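Local coordinates for kinesin-like protein (Caenorhabditis elegans, PDB 5X3E) that probably works as an ATP-driven, microtubule-based motor of the kinesin-6 family, captured here in its nucleotide-free state, at residues E171-T175 and L176-L180; T362-Q365 and C366-L370; L276-E279 and R280-S284; C410-K414 and P415-D419; G208-D211 and D212-C215. All coordinates share one frame; numbering follows the deposited sequence.

In the fold
The five contacts are local turns and helix stretches spread over one kinesin motor domain, and along the chain they come in the order interaction 1, 5, 3, 2, 4. None touches another. Interactions 1 and 5 lie on the same side of the chain's centre, with their own centres about 20 Å apart, whereas interactions 1 and 4 lie on opposite sides, about 54 Å apart between centres. Interactions 4 and 5 both reach the large mixed sheet, through strands 404-411 and 213-225. Interactions 2 and 3 belong to helices 350-375 and 267-281. Interaction 2 comes within about 9 Å of interaction 4, nearest atoms. Together they illustrate how short-range bonds start, continue and end elements of the P-loop NTPase fold.

Interaction 1 of 5, residues E171-T175 and L176-L180; sequences EIRAT and LDAHL. With SO4 (sulfate ion), chain O.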
loop_
_atom_site.group_PDB
_atom_site.type_symbol
_atom_site.label_atom_id
_atom_site.label_comp_id
_atom_site.label_asym_id
_atom_site.label_seq_id
_atom_site.Cartn_x
_atom_site.Cartn_y
_atom_site.Cartn_z
ATOM N N GLU A 171 -6.194 -21.438 -6.694
ATOM C CA GLU A 171 -6.142 -22.847 -7.048
ATOM C C GLU A 171 -4.905 -23.111 -7.897
ATOM O O GLU A 171 -4.146 -22.196 -8.223
ATOM C CB GLU A 171 -7.409 -23.281 -7.789
ATOM C CG GLU A 171 -8.698 -23.096 -7.018
ATOM C CD GLU A 171 -8.768 -23.951 -5.773
ATOM O OE1 GLU A 171 -8.104 -25.009 -5.741
ATOM O OE2 GLU A 171 -9.484 -23.562 -4.825
ATOM N N ILE A 172 -4.702 -24.382 -8.252
ATOM C CA ILE A 172 -3.513 -24.815 -8.977
ATOM C C ILE A 172 -3.913 -25.718 -10.137
ATOM O O ILE A 172 -4.528 -26.770 -9.924
ATOM C CB ILE A 172 -2.520 -25.536 -8.052
ATOM C CG1 ILE A 172 -2.078 -24.595 -6.928
ATOM C CG2 ILE A 172 -1.330 -26.057 -8.854
ATOM C CD1 ILE A 172 -1.357 -25.262 -5.790
ATOM N N ARG A 173 -3.567 -25.310 -11.358
ATOM C CA ARG A 173 -3.716 -26.126 -12.557
ATOM C C ARG A 173 -2.544 -27.092 -12.701
ATOM O O ARG A 173 -1.467 -26.883 -12.143
ATOM C CB ARG A 173 -3.779 -25.257 -13.810
ATOM C CG ARG A 173 -5.011 -24.413 -13.948
ATOM C CD ARG A 173 -5.063 -23.789 -15.315
ATOM N NE ARG A 173 -6.197 -22.883 -15.433
ATOM C CZ ARG A 173 -6.170 -21.604 -15.086
ATOM N NH1 ARG A 173 -5.056 -21.073 -14.602
ATOM N NH2 ARG A 173 -7.253 -20.856 -15.229
ATOM N N ALA A 174 -2.773 -28.168 -13.452
ATOM C CA ALA A 174 -1.675 -28.997 -13.933
ATOM C C ALA A 174 -0.937 -28.259 -15.045
ATOM O O ALA A 174 -1.470 -27.332 -15.661
ATOM C CB ALA A 174 -2.183 -30.345 -14.434
ATOM N N THR A 175 0.303 -28.682 -15.309
ATOM C CA THR A 175 1.199 -27.868 -16.133
ATOM C C THR A 175 0.704 -27.735 -17.571
ATOM O O THR A 175 0.722 -26.637 -18.137
ATOM C CB THR A 175 2.619 -28.443 -16.107
ATOM O OG1 THR A 175 3.424 -27.758 -17.077
ATOM C CG2 THR A 175 2.619 -29.940 -16.397
ATOM N N LEU A 176 0.250 -28.829 -18.182
ATOM C CA LEU A 176 -0.180 -28.735 -19.570
ATOM C C LEU A 176 -1.430 -27.859 -19.687
ATOM O O LEU A 176 -1.567 -27.092 -20.649
ATOM C CB LEU A 176 -0.400 -30.130 -20.153
ATOM C CG LEU A 176 -0.021 -30.326 -21.630
ATOM C CD1 LEU A 176 -0.987 -29.652 -22.589
ATOM C CD2 LEU A 176 1.388 -29.797 -21.870
ATOM N N ASP A 177 -2.350 -27.954 -18.717
ATOM C CA ASP A 177 -3.526 -27.082 -18.710
ATOM C C ASP A 177 -3.122 -25.620 -18.583
ATOM O O ASP A 177 -3.634 -24.754 -19.303
ATOM C CB ASP A 177 -4.465 -27.455 -17.557
ATOM C CG ASP A 177 -5.060 -28.841 -17.698
ATOM O OD1 ASP A 177 -5.719 -29.108 -18.725
ATOM O OD2 ASP A 177 -4.878 -29.664 -16.777
ATOM N N ALA A 178 -2.199 -25.331 -17.667
ATOM C CA ALA A 178 -1.708 -23.967 -17.512
ATOM C C ALA A 178 -1.015 -23.484 -18.776
ATOM O O ALA A 178 -1.116 -22.302 -19.128
ATOM C CB ALA A 178 -0.754 -23.891 -16.320
ATOM N N HIS A 179 -0.329 -24.389 -19.478
ATOM C CA HIS A 179 0.382 -24.026 -20.700
ATOM C C HIS A 179 -0.577 -23.485 -21.756
ATOM O O HIS A 179 -0.315 -22.447 -22.370
ATOM C CB HIS A 179 1.157 -25.242 -21.216
ATOM C CG HIS A 179 1.844 -25.033 -22.532
ATOM N ND1 HIS A 179 1.285 -25.404 -23.737
ATOM C CD2 HIS A 179 3.067 -24.527 -22.827
ATOM C CE1 HIS A 179 2.123 -25.117 -24.717
ATOM N NE2 HIS A 179 3.212 -24.584 -24.193
ATOM N N LEU A 180 -1.706 -24.170 -21.972
ATOM C CA LEU A 180 -2.682 -23.687 -22.944
ATOM C C LEU A 180 -3.346 -22.405 -22.461
ATOM O O LEU A 180 -3.641 -21.512 -23.265
ATOM C CB LEU A 180 -3.738 -24.757 -23.227
ATOM C CG LEU A 180 -4.748 -24.416 -24.333
ATOM C CD1 LEU A 180 -4.067 -24.199 -25.684
ATOM C CD2 LEU A 180 -5.818 -25.486 -24.447
HETATM S S SO4 O . -7.327 -17.556 -14.891
HETATM O O1 SO4 O . -5.882 -17.780 -14.900
HETATM O O2 SO4 O . -7.595 -16.136 -14.667
HETATM O O3 SO4 O . -7.944 -18.344 -13.829
HETATM O O4 SO4 O . -7.896 -17.963 -16.175
#
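Ala-174 and Thr-175 give their carbonyl oxygens to the next turn: Ala-178 N bonds to Ala-174 O at 2.9 Å, nearly in line with the carbonyl (C=O...N 165°), and His-179 N bonds to Thr-175 O at 2.8 Å. This is a helix N-terminus, where helix 175-187 follows strand 169-172 of a two-stranded hairpin after two loop residues, at the surface of the motor domain. Ala-174 holds the N-cap position with a methyl that has no polar atom to offer; its CB rests 3.6 Å from Asp-177 OD2. Arg-173 leans across the first turn. Its CG stands opposite the carbonyl carbon (chi1 -68°), and the extended chain lays CD against Ala-178 CA at 4.0 Å. Beyond, Tyr-163 makes a cation-pi contact with the arginine, and NH1 bonds to Cys-160 O. A sulfate ion sits at the guanidinium edge with its sulfur in plane, weakly bonded by NH1 to O1 at 3.4 Å and by NH2 to O3 at 3.0 Å.

Interaction 2 of 5, residues T362-Q365 and C366-L370; sequences TLRQ and CIEVL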
loop_
_atom_site.group_PDB
_atom_site.type_symbol
_atom_site.label_atom_id
_atom_site.label_comp_id
_atom_site.label_asym_id
_atom_site.label_seq_id
_atom_site.Cartn_x
_atom_site.Cartn_y
_atom_site.Cartn_z
ATOM N N THR A 362 -11.583 8.532 11.181
ATOM C CA THR A 362 -11.706 7.160 11.667
ATOM C C THR A 362 -10.354 6.460 11.697
ATOM O O THR A 362 -10.075 5.668 12.607
ATOM C CB THR A 362 -12.686 6.377 10.790
ATOM O OG1 THR A 362 -13.921 7.094 10.688
ATOM C CG2 THR A 362 -12.939 5.003 11.376
ATOM N N LEU A 363 -9.513 6.721 10.694
ATOM C CA LEU A 363 -8.173 6.146 10.672
ATOM C C LEU A 363 -7.359 6.602 11.875
ATOM O O LEU A 363 -6.692 5.791 12.529
ATOM C CB LEU A 363 -7.462 6.526 9.374
ATOM C CG LEU A 363 -6.053 5.964 9.182
ATOM C CD1 LEU A 363 -6.068 4.449 9.261
ATOM C CD2 LEU A 363 -5.470 6.441 7.863
ATOM N N ARG A 364 -7.404 7.904 12.179
ATOM C CA ARG A 364 -6.711 8.430 13.351
ATOM C C ARG A 364 -7.158 7.712 14.617
ATOM O O ARG A 364 -6.330 7.195 15.376
ATOM C CB ARG A 364 -6.951 9.938 13.471
ATOM C CG ARG A 364 -5.742 10.749 13.948
ATOM C CD ARG A 364 -6.154 12.110 14.508
ATOM N NE ARG A 364 -7.241 12.720 13.742
ATOM C CZ ARG A 364 -7.074 13.562 12.728
ATOM N NH1 ARG A 364 -5.853 13.909 12.340
ATOM N NH2 ARG A 364 -8.132 14.057 12.095
ATOM N N GLN A 365 -8.474 7.672 14.856
ATOM C CA GLN A 365 -9.005 6.997 16.036
ATOM C C GLN A 365 -8.562 5.540 16.088
ATOM O O GLN A 365 -8.252 5.015 17.164
ATOM C CB GLN A 365 -10.533 7.095 16.049
ATOM C CG GLN A 365 -11.069 8.515 16.005
ATOM C CD GLN A 365 -12.571 8.567 15.788
ATOM O OE1 GLN A 365 -13.260 7.553 15.896
ATOM N NE2 GLN A 365 -13.084 9.753 15.477
ATOM N N CYS A 366 -8.519 4.872 14.934
ATOM C CA CYS A 366 -8.212 3.447 14.923
ATOM C C CYS A 366 -6.753 3.168 15.270
ATOM O O CYS A 366 -6.470 2.234 16.029
ATOM C CB CYS A 366 -8.591 2.838 13.577
ATOM S SG CYS A 366 -10.379 2.594 13.416
ATOM N N ILE A 367 -5.808 3.954 14.741
ATOM C CA ILE A 367 -4.412 3.701 15.104
ATOM C C ILE A 367 -4.144 4.099 16.550
ATOM O O ILE A 367 -3.216 3.568 17.171
ATOM C CB ILE A 367 -3.391 4.414 14.182
ATOM C CG1 ILE A 367 -3.155 5.850 14.634
ATOM C CG2 ILE A 367 -3.820 4.371 12.720
ATOM C CD1 ILE A 367 -1.894 6.451 14.084
ATOM N N GLU A 368 -4.941 5.016 17.108
ATOM C CA GLU A 368 -4.796 5.346 18.520
ATOM C C GLU A 368 -5.295 4.206 19.393
ATOM O O GLU A 368 -4.674 3.881 20.413
ATOM C CB GLU A 368 -5.528 6.648 18.843
ATOM C CG GLU A 368 -4.821 7.880 18.295
ATOM C CD GLU A 368 -5.482 9.178 18.709
ATOM O OE1 GLU A 368 -5.308 9.592 19.875
ATOM O OE2 GLU A 368 -6.166 9.792 17.864
ATOM N N VAL A 369 -6.414 3.586 19.010
ATOM C CA VAL A 369 -6.859 2.372 19.690
ATOM C C VAL A 369 -5.840 1.256 19.493
ATOM O O VAL A 369 -5.591 0.454 20.404
ATOM C CB VAL A 369 -8.260 1.963 19.196
ATOM C CG1 VAL A 369 -8.695 0.658 19.842
ATOM C CG2 VAL A 369 -9.262 3.061 19.502
ATOM N N LEU A 370 -5.240 1.183 18.300
ATOM C CA LEU A 370 -4.232 0.160 18.036
ATOM C C LEU A 370 -3.024 0.327 18.945
ATOM O O LEU A 370 -2.494 -0.657 19.474
ATOM C CB LEU A 370 -3.797 0.203 16.570
ATOM C CG LEU A 370 -2.631 -0.720 16.206
ATOM C CD1 LEU A 370 -2.996 -2.179 16.436
ATOM C CD2 LEU A 370 -2.198 -0.500 14.767
#
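Leu-363 and Ile-367, one helical turn apart, cross obliquely, with Leu-363 CD1 against Ile-367 CG2 at 4.1 Å. The torsions explain the meeting: Leu-363 CG is anti to the backbone N (chi1 -178°), while the isoleucine keeps CG2 beside its own N and swings CG1 over the helix backbone, 3.5 Å from Arg-364 O. A glycine in place of Ile-367 would probably open a gap beside Leu-363 CD1 and leave that leucine branch freer to turn. Arg-364 and Glu-368 run side by side and point the same way, yet their flat groups stand almost perpendicular, 79° apart. The carboxylate lies beside the stem of the arginine, Glu-368 OE2 being 4.1 Å from both Arg-364 CG and CD, and the charges stay too far apart for a salt bridge; Glu-368 OE1 has a long, weak ion pair with Arg-372. Thr-362 turns its methyl CG2 to Cys-366 SG at 4.1 Å, and its OG1 bonds back to Gln-358 O. Four backbone bonds, from Cys-366 N to Thr-362 O through Val-369 N to Gln-365 O, carry the regular helix. Helix 350-375 probably corresponds to the relay, or switch II, helix of kinesins. Here Ile-367 and Leu-370 face Met-407 and Ile-405 of strand 404-411, while Thr-362 and Cys-366 lie against Thr-392 of helix 390-394.

Interaction 3 of 5, residues L276-E279 and R280-S284; sequences LGEE and RRRVS
Arg-280 bonds through its N to Leu-276 O at 3.3 Å and lies alongside that leucine, whose CD1 lies over one face of the guanidinium, offset toward its rim, 4.2 Å above the plane. NH1 bonds beyond the helix to Leu-232 O. Arg-281 continues the helical pattern, N to Gly-277 O at 2.7 Å, and bends at chi3 to bring NH1 to Glu-278 OE2 in a 2.9 Å salt bridge. The carboxylate and guanidinium planes are nearly parallel, 22° apart, but the oxygen approaches obliquely; the N-H aims poorly at it and the bond is weak. Tyr-221 OH also bonds to OE2. Here helix 267-281 reaches its C-terminus, ahead of the loop that probably carries the first switch region, as in other kinesins. Arg-282 reflects the change, its N bonding weakly to both Glu-278 O and Glu-279 O, at 3.2 and 3.5 Å. Its extended chain passes CG close to Glu-278 O, and NH1 goes on to a weak bond with Asn-289 OD1. Val-283 places CG2 3.9 Å from Glu-279 O, while its N bonds to Arg-280 O.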
loop_
_atom_site.group_PDB
_atom_site.type_symbol
_atom_site.label_atom_id
_atom_site.label_comp_id
_atom_site.label_asym_id
_atom_site.label_seq_id
_atom_site.Cartn_x
_atom_site.Cartn_y
_atom_site.Cartn_z
ATOM N N LEU A 276 -2.277 1.059 -15.864
ATOM C CA LEU A 276 -3.643 0.844 -16.329
ATOM C C LEU A 276 -4.654 1.269 -15.274
ATOM O O LEU A 276 -5.665 1.904 -15.594
ATOM C CB LEU A 276 -3.857 -0.622 -16.704
ATOM C CG LEU A 276 -5.295 -0.949 -17.112
ATOM C CD1 LEU A 276 -5.680 -0.177 -18.362
ATOM C CD2 LEU A 276 -5.473 -2.438 -17.319
ATOM N N GLY A 277 -4.391 0.942 -14.010
ATOM C CA GLY A 277 -5.268 1.389 -12.941
ATOM C C GLY A 277 -5.297 2.900 -12.815
ATOM O O GLY A 277 -6.344 3.492 -12.550
ATOM N N GLU A 278 -4.141 3.542 -13.002
ATOM C CA GLU A 278 -4.078 4.998 -12.953
ATOM C C GLU A 278 -4.953 5.620 -14.033
ATOM O O GLU A 278 -5.586 6.654 -13.803
ATOM C CB GLU A 278 -2.630 5.462 -13.099
ATOM C CG GLU A 278 -1.754 5.180 -11.886
ATOM C CD GLU A 278 -2.049 6.101 -10.718
ATOM O OE1 GLU A 278 -1.384 7.152 -10.601
ATOM O OE2 GLU A 278 -2.970 5.793 -9.934
ATOM N N GLU A 279 -5.004 5.002 -15.219
ATOM C CA GLU A 279 -5.914 5.479 -16.261
ATOM C C GLU A 279 -7.365 5.441 -15.788
ATOM O O GLU A 279 -8.127 6.386 -16.028
ATOM C CB GLU A 279 -5.757 4.649 -17.535
ATOM C CG GLU A 279 -4.416 4.775 -18.236
ATOM C CD GLU A 279 -4.410 4.096 -19.601
ATOM O OE1 GLU A 279 -5.390 4.260 -20.359
ATOM O OE2 GLU A 279 -3.431 3.387 -19.914
ATOM N N ARG A 280 -7.771 4.361 -15.114
ATOM C CA ARG A 280 -9.121 4.328 -14.552
ATOM C C ARG A 280 -9.270 5.294 -13.388
ATOM O O ARG A 280 -10.325 5.919 -13.227
ATOM C CB ARG A 280 -9.506 2.924 -14.085
ATOM C CG ARG A 280 -10.065 1.981 -15.136
ATOM C CD ARG A 280 -9.088 1.503 -16.171
ATOM N NE ARG A 280 -9.788 0.649 -17.127
ATOM C CZ ARG A 280 -9.890 -0.670 -17.013
ATOM N NH1 ARG A 280 -9.326 -1.293 -15.990
ATOM N NH2 ARG A 280 -10.554 -1.366 -17.927
ATOM N N ARG A 281 -8.228 5.441 -12.571
ATOM C CA ARG A 281 -8.332 6.314 -11.410
ATOM C C ARG A 281 -8.612 7.758 -11.798
ATOM O O ARG A 281 -9.148 8.514 -10.982
ATOM C CB ARG A 281 -7.058 6.238 -10.569
ATOM C CG ARG A 281 -7.220 6.823 -9.184
ATOM C CD ARG A 281 -5.889 7.016 -8.501
ATOM N NE ARG A 281 -5.548 8.424 -8.573
ATOM C CZ ARG A 281 -4.824 8.967 -9.542
ATOM N NH1 ARG A 281 -4.345 8.220 -10.528
ATOM N NH2 ARG A 281 -4.597 10.269 -9.531
ATOM N N ARG A 282 -8.288 8.145 -13.030
ATOM C CA ARG A 282 -8.451 9.508 -13.519
ATOM C C ARG A 282 -9.856 9.796 -14.043
ATOM O O ARG A 282 -10.113 10.916 -14.498
ATOM C CB ARG A 282 -7.415 9.796 -14.614
ATOM C CG ARG A 282 -5.984 9.766 -14.092
ATOM C CD ARG A 282 -4.940 10.017 -15.171
ATOM N NE ARG A 282 -3.596 9.810 -14.642
ATOM C CZ ARG A 282 -2.953 10.673 -13.862
ATOM N NH1 ARG A 282 -3.531 11.815 -13.510
ATOM N NH2 ARG A 282 -1.734 10.392 -13.423
ATOM N N VAL A 283 -10.773 8.835 -13.968
ATOM C CA VAL A 283 -12.150 9.022 -14.420
ATOM C C VAL A 283 -12.935 9.675 -13.289
ATOM O O VAL A 283 -13.309 9.021 -12.316
ATOM C CB VAL A 283 -12.780 7.697 -14.843
ATOM C CG1 VAL A 283 -14.219 7.910 -15.257
ATOM C CG2 VAL A 283 -11.995 7.101 -15.990
ATOM N N SER A 284 -13.185 10.975 -13.427
ATOM C CA SER A 284 -13.949 11.741 -12.456
ATOM C C SER A 284 -15.448 11.491 -12.625
ATOM O O SER A 284 -15.904 10.892 -13.604
ATOM C CB SER A 284 -13.645 13.233 -12.600
ATOM O OG SER A 284 -14.486 14.014 -11.764
#

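Interaction 4 of 5, residues C410-K414 and P415-D419; sequences CVNPK and PDDYD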
loop_
_atom_site.group_PDB
_atom_site.type_symbol
_atom_site.label_atom_id
_atom_site.label_comp_id
_atom_site.label_asym_id
_atom_site.label_seq_id
_atom_site.Cartn_x
_atom_site.Cartn_y
_atom_site.Cartn_z
ATOM N N CYS A 410 3.489 12.975 5.036
ATOM C CA CYS A 410 4.129 13.974 4.192
ATOM C C CYS A 410 3.592 15.350 4.566
ATOM O O CYS A 410 2.374 15.551 4.616
ATOM C CB CYS A 410 3.856 13.674 2.716
ATOM S SG CYS A 410 4.542 12.089 2.148
ATOM N N VAL A 411 4.490 16.302 4.811
ATOM C CA VAL A 411 4.088 17.646 5.216
ATOM C C VAL A 411 4.895 18.675 4.437
ATOM O O VAL A 411 6.075 18.462 4.139
ATOM C CB VAL A 411 4.247 17.877 6.734
ATOM C CG1 VAL A 411 3.227 17.062 7.522
ATOM C CG2 VAL A 411 5.642 17.541 7.171
ATOM N N ASN A 412 4.250 19.793 4.099
ATOM C CA ASN A 412 4.920 20.887 3.418
ATOM C C ASN A 412 5.309 21.956 4.425
ATOM O O ASN A 412 4.437 22.456 5.152
ATOM C CB ASN A 412 4.022 21.479 2.338
ATOM C CG ASN A 412 4.786 22.360 1.358
ATOM O OD1 ASN A 412 5.637 23.157 1.752
ATOM N ND2 ASN A 412 4.497 22.201 0.072
ATOM N N PRO A 413 6.593 22.323 4.512
ATOM C CA PRO A 413 7.008 23.357 5.476
ATOM C C PRO A 413 6.531 24.756 5.128
ATOM O O PRO A 413 6.761 25.677 5.923
ATOM C CB PRO A 413 8.544 23.283 5.437
ATOM C CG PRO A 413 8.866 21.981 4.755
ATOM C CD PRO A 413 7.742 21.741 3.801
ATOM N N LYS A 414 5.901 24.951 3.973
ATOM C CA LYS A 414 5.434 26.277 3.596
ATOM C C LYS A 414 4.451 26.799 4.643
ATOM O O LYS A 414 3.615 26.035 5.142
ATOM C CB LYS A 414 4.785 26.238 2.210
ATOM C CG LYS A 414 5.147 27.433 1.334
ATOM C CD LYS A 414 4.733 27.252 -0.119
ATOM C CE LYS A 414 5.178 28.450 -0.957
ATOM N NZ LYS A 414 4.843 28.295 -2.399
ATOM N N PRO A 415 4.519 28.086 5.003
ATOM C CA PRO A 415 3.612 28.605 6.041
ATOM C C PRO A 415 2.151 28.558 5.642
ATOM O O PRO A 415 1.282 28.677 6.513
ATOM C CB PRO A 415 4.092 30.050 6.229
ATOM C CG PRO A 415 4.631 30.416 4.895
ATOM C CD PRO A 415 5.302 29.166 4.379
ATOM N N ASP A 416 1.857 28.406 4.351
ATOM C CA ASP A 416 0.473 28.291 3.909
ATOM C C ASP A 416 -0.181 27.030 4.460
ATOM O O ASP A 416 -1.365 27.042 4.819
ATOM C CB ASP A 416 0.422 28.297 2.384
ATOM C CG ASP A 416 0.785 29.638 1.803
ATOM O OD1 ASP A 416 0.776 30.630 2.562
ATOM O OD2 ASP A 416 1.108 29.693 0.599
ATOM N N ASP A 417 0.572 25.931 4.535
ATOM C CA ASP A 417 0.055 24.650 5.000
ATOM C C ASP A 417 0.172 24.471 6.509
ATOM O O ASP A 417 0.198 23.329 6.981
ATOM C CB ASP A 417 0.775 23.496 4.295
ATOM C CG ASP A 417 0.347 23.326 2.851
ATOM O OD1 ASP A 417 -0.414 24.179 2.344
ATOM O OD2 ASP A 417 0.783 22.335 2.221
ATOM N N TYR A 418 0.227 25.562 7.274
ATOM C CA TYR A 418 0.465 25.456 8.711
ATOM C C TYR A 418 -0.645 24.673 9.407
ATOM O O TYR A 418 -0.388 23.653 10.055
ATOM C CB TYR A 418 0.590 26.852 9.327
ATOM C CG TYR A 418 0.714 26.829 10.834
ATOM C CD1 TYR A 418 1.955 26.731 11.446
ATOM C CD2 TYR A 418 -0.415 26.885 11.647
ATOM C CE1 TYR A 418 2.072 26.706 12.818
ATOM C CE2 TYR A 418 -0.308 26.852 13.024
ATOM C CZ TYR A 418 0.937 26.762 13.606
ATOM O OH TYR A 418 1.043 26.732 14.977
ATOM N N ASP A 419 -1.888 25.152 9.297
ATOM C CA ASP A 419 -2.993 24.521 10.013
ATOM C C ASP A 419 -3.215 23.085 9.557
ATOM O O ASP A 419 -3.582 22.225 10.366
ATOM C CB ASP A 419 -4.267 25.347 9.836
ATOM C CG ASP A 419 -4.206 26.673 10.571
ATOM O OD1 ASP A 419 -3.646 26.704 11.686
ATOM O OD2 ASP A 419 -4.708 27.682 10.034
#
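Asn-412 and Asp-417 meet across a tight loop, their side chains crossing with amide and carboxylate planes 78° apart. Along the asparagine, CB comes first, 3.4 Å from Asp-417 OD2, and CG lies somewhat farther from the same oxygen, at 4.1 Å. With CG anti to the backbone N (chi1 -165°), the amide is carried forward over the following residues, and OD1 accepts from Lys-414 N at 2.9 Å, the Asx turn. ND2, the other arm of the tip, donates to Gly-123 O in the probable P-loop. The turn is followed by Pro-415, whose CD packs against Lys-414 CG at 3.5 Å, and by Asp-417 N bonding to Lys-414 O at 3.1 Å. That donor sits well above the carbonyl plane, 50° out of it. Strand 404-411 is thereby led into helix 418-424, with Asp-417 at the N-cap position but without a side-chain cap. Asn-412 uses both ends of its amide, one to fold its own loop and the other to tie that loop to the P-loop, whereas Asp-417 sets its carboxylate oxygen OD2 against the asparagine's CB, so the link between these two side chains is van der Waals rather than polar.

Interaction 5 of 5, residues G208-D211 and D212-C215; sequences GYND and DMVC. With SO4 (sulfate ion), chain J.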
loop_
_atom_site.group_PDB
_atom_site.type_symbol
_atom_site.label_atom_id
_atom_site.label_comp_id
_atom_site.label_asym_id
_atom_site.label_seq_id
_atom_site.Cartn_x
_atom_site.Cartn_y
_atom_site.Cartn_z
ATOM N N GLY A 208 15.782 -14.014 2.324
ATOM C CA GLY A 208 14.737 -14.418 3.237
ATOM C C GLY A 208 13.640 -15.223 2.575
ATOM O O GLY A 208 12.756 -15.751 3.256
ATOM N N TYR A 209 13.678 -15.322 1.250
ATOM C CA TYR A 209 12.698 -16.134 0.551
ATOM C C TYR A 209 12.901 -17.609 0.876
ATOM O O TYR A 209 14.028 -18.092 0.980
ATOM C CB TYR A 209 12.776 -15.919 -0.958
ATOM C CG TYR A 209 11.748 -16.747 -1.694
ATOM C CD1 TYR A 209 12.078 -17.982 -2.243
ATOM C CD2 TYR A 209 10.437 -16.304 -1.818
ATOM C CE1 TYR A 209 11.131 -18.745 -2.899
ATOM C CE2 TYR A 209 9.485 -17.059 -2.470
ATOM C CZ TYR A 209 9.833 -18.277 -3.008
ATOM O OH TYR A 209 8.881 -19.026 -3.660
ATOM N N ASN A 210 11.790 -18.327 1.015
ATOM C CA ASN A 210 11.792 -19.732 1.410
ATOM C C ASN A 210 11.910 -20.578 0.148
ATOM O O ASN A 210 10.923 -20.810 -0.552
ATOM C CB ASN A 210 10.520 -20.044 2.189
ATOM C CG ASN A 210 10.474 -21.465 2.695
ATOM O OD1 ASN A 210 11.391 -22.258 2.468
ATOM N ND2 ASN A 210 9.398 -21.796 3.400
ATOM N N ASP A 211 13.119 -21.077 -0.127
ATOM C CA ASP A 211 13.356 -21.825 -1.360
ATOM C C ASP A 211 12.597 -23.144 -1.424
ATOM O O ASP A 211 12.516 -23.736 -2.505
ATOM C CB ASP A 211 14.854 -22.105 -1.534
ATOM C CG ASP A 211 15.643 -20.872 -1.933
ATOM O OD1 ASP A 211 15.036 -19.909 -2.435
ATOM O OD2 ASP A 211 16.877 -20.861 -1.737
ATOM N N ASP A 212 12.006 -23.597 -0.319
ATOM C CA ASP A 212 11.111 -24.749 -0.367
ATOM C C ASP A 212 9.726 -24.381 -0.869
ATOM O O ASP A 212 8.866 -25.258 -0.982
ATOM C CB ASP A 212 11.018 -25.410 1.012
ATOM C CG ASP A 212 12.219 -26.284 1.315
ATOM O OD1 ASP A 212 12.681 -26.995 0.396
ATOM O OD2 ASP A 212 12.708 -26.254 2.461
ATOM N N MET A 213 9.504 -23.111 -1.176
ATOM C CA MET A 213 8.243 -22.633 -1.703
ATOM C C MET A 213 8.393 -22.197 -3.150
ATOM O O MET A 213 9.433 -21.688 -3.578
ATOM C CB MET A 213 7.702 -21.470 -0.867
ATOM C CG MET A 213 7.386 -21.858 0.566
ATOM S SD MET A 213 5.891 -22.860 0.690
ATOM C CE MET A 213 4.717 -21.653 1.273
ATOM N N VAL A 214 7.354 -22.430 -3.879
ATOM C CA VAL A 214 7.159 -21.905 -5.216
ATOM C C VAL A 214 6.211 -20.720 -5.112
ATOM O O VAL A 214 5.370 -20.665 -4.209
ATOM C CB VAL A 214 6.618 -23.018 -6.126
ATOM C CG1 VAL A 214 6.209 -22.458 -7.400
ATOM C CG2 VAL A 214 7.723 -24.002 -6.398
ATOM N N CYS A 215 6.333 -19.753 -6.021
ATOM C CA CYS A 215 5.554 -18.535 -5.847
ATOM C C CYS A 215 5.119 -17.936 -7.178
ATOM O O CYS A 215 5.632 -18.269 -8.250
ATOM C CB CYS A 215 6.342 -17.488 -5.058
ATOM S SG CYS A 215 7.690 -16.746 -6.015
HETATM S S SO4 J . 6.645 -19.270 4.482
HETATM O O1 SO4 J . 7.284 -18.072 3.944
HETATM O O2 SO4 J . 7.325 -19.672 5.709
HETATM O O3 SO4 J . 5.236 -19.006 4.771
HETATM O O4 SO4 J . 6.741 -20.350 3.508
#
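Tyr-209 and Met-213 are joined by the first of three hydrogen bonds, in which the tyrosine OH donates to Met-213 O at 2.7 Å, approaching from above the carbonyl plane. The ring reaches there because CG is anti to the backbone N (chi1 -179°), which carries the ring forward along the chain to Met-213. Met-213 N bonds to Asn-210 O at 2.8 Å, closing the turn itself, and Asp-212 N bonds to Asn-210 OD1 at 3.2 Å. Asn-210 thus accepts with its backbone and its side chain. Asp-211 OD1 is bonded outside the turn, to Asn-154 ND2. A phenylalanine in place of Tyr-209 lacks the hydroxyl and would probably leave Met-213 O relying more on Asn-155 ND2, with the ring less firmly fixed beside the turn. Among contacts with sulfur, Cys-215 SG stands 4.9 Å from the centroid of the Tyr-209 ring, in an oblique sulfur-aromatic contact, 55° off the ring normal. Apolar contact is modest: Tyr-209 CZ lies 4.4 Å from Met-213 CB. The bound ion forms the last group, with Asn-210 ND2 donating to a sulfate O4 at 3.0 Å while Met-213 CE touches the same oxygen, 3.3 Å away. The whole is a type I beta turn, Asn-210 to Met-213, that starts strand 213-225 of the large mixed sheet, with Met-213 and Cys-215 packed on strand 296-307.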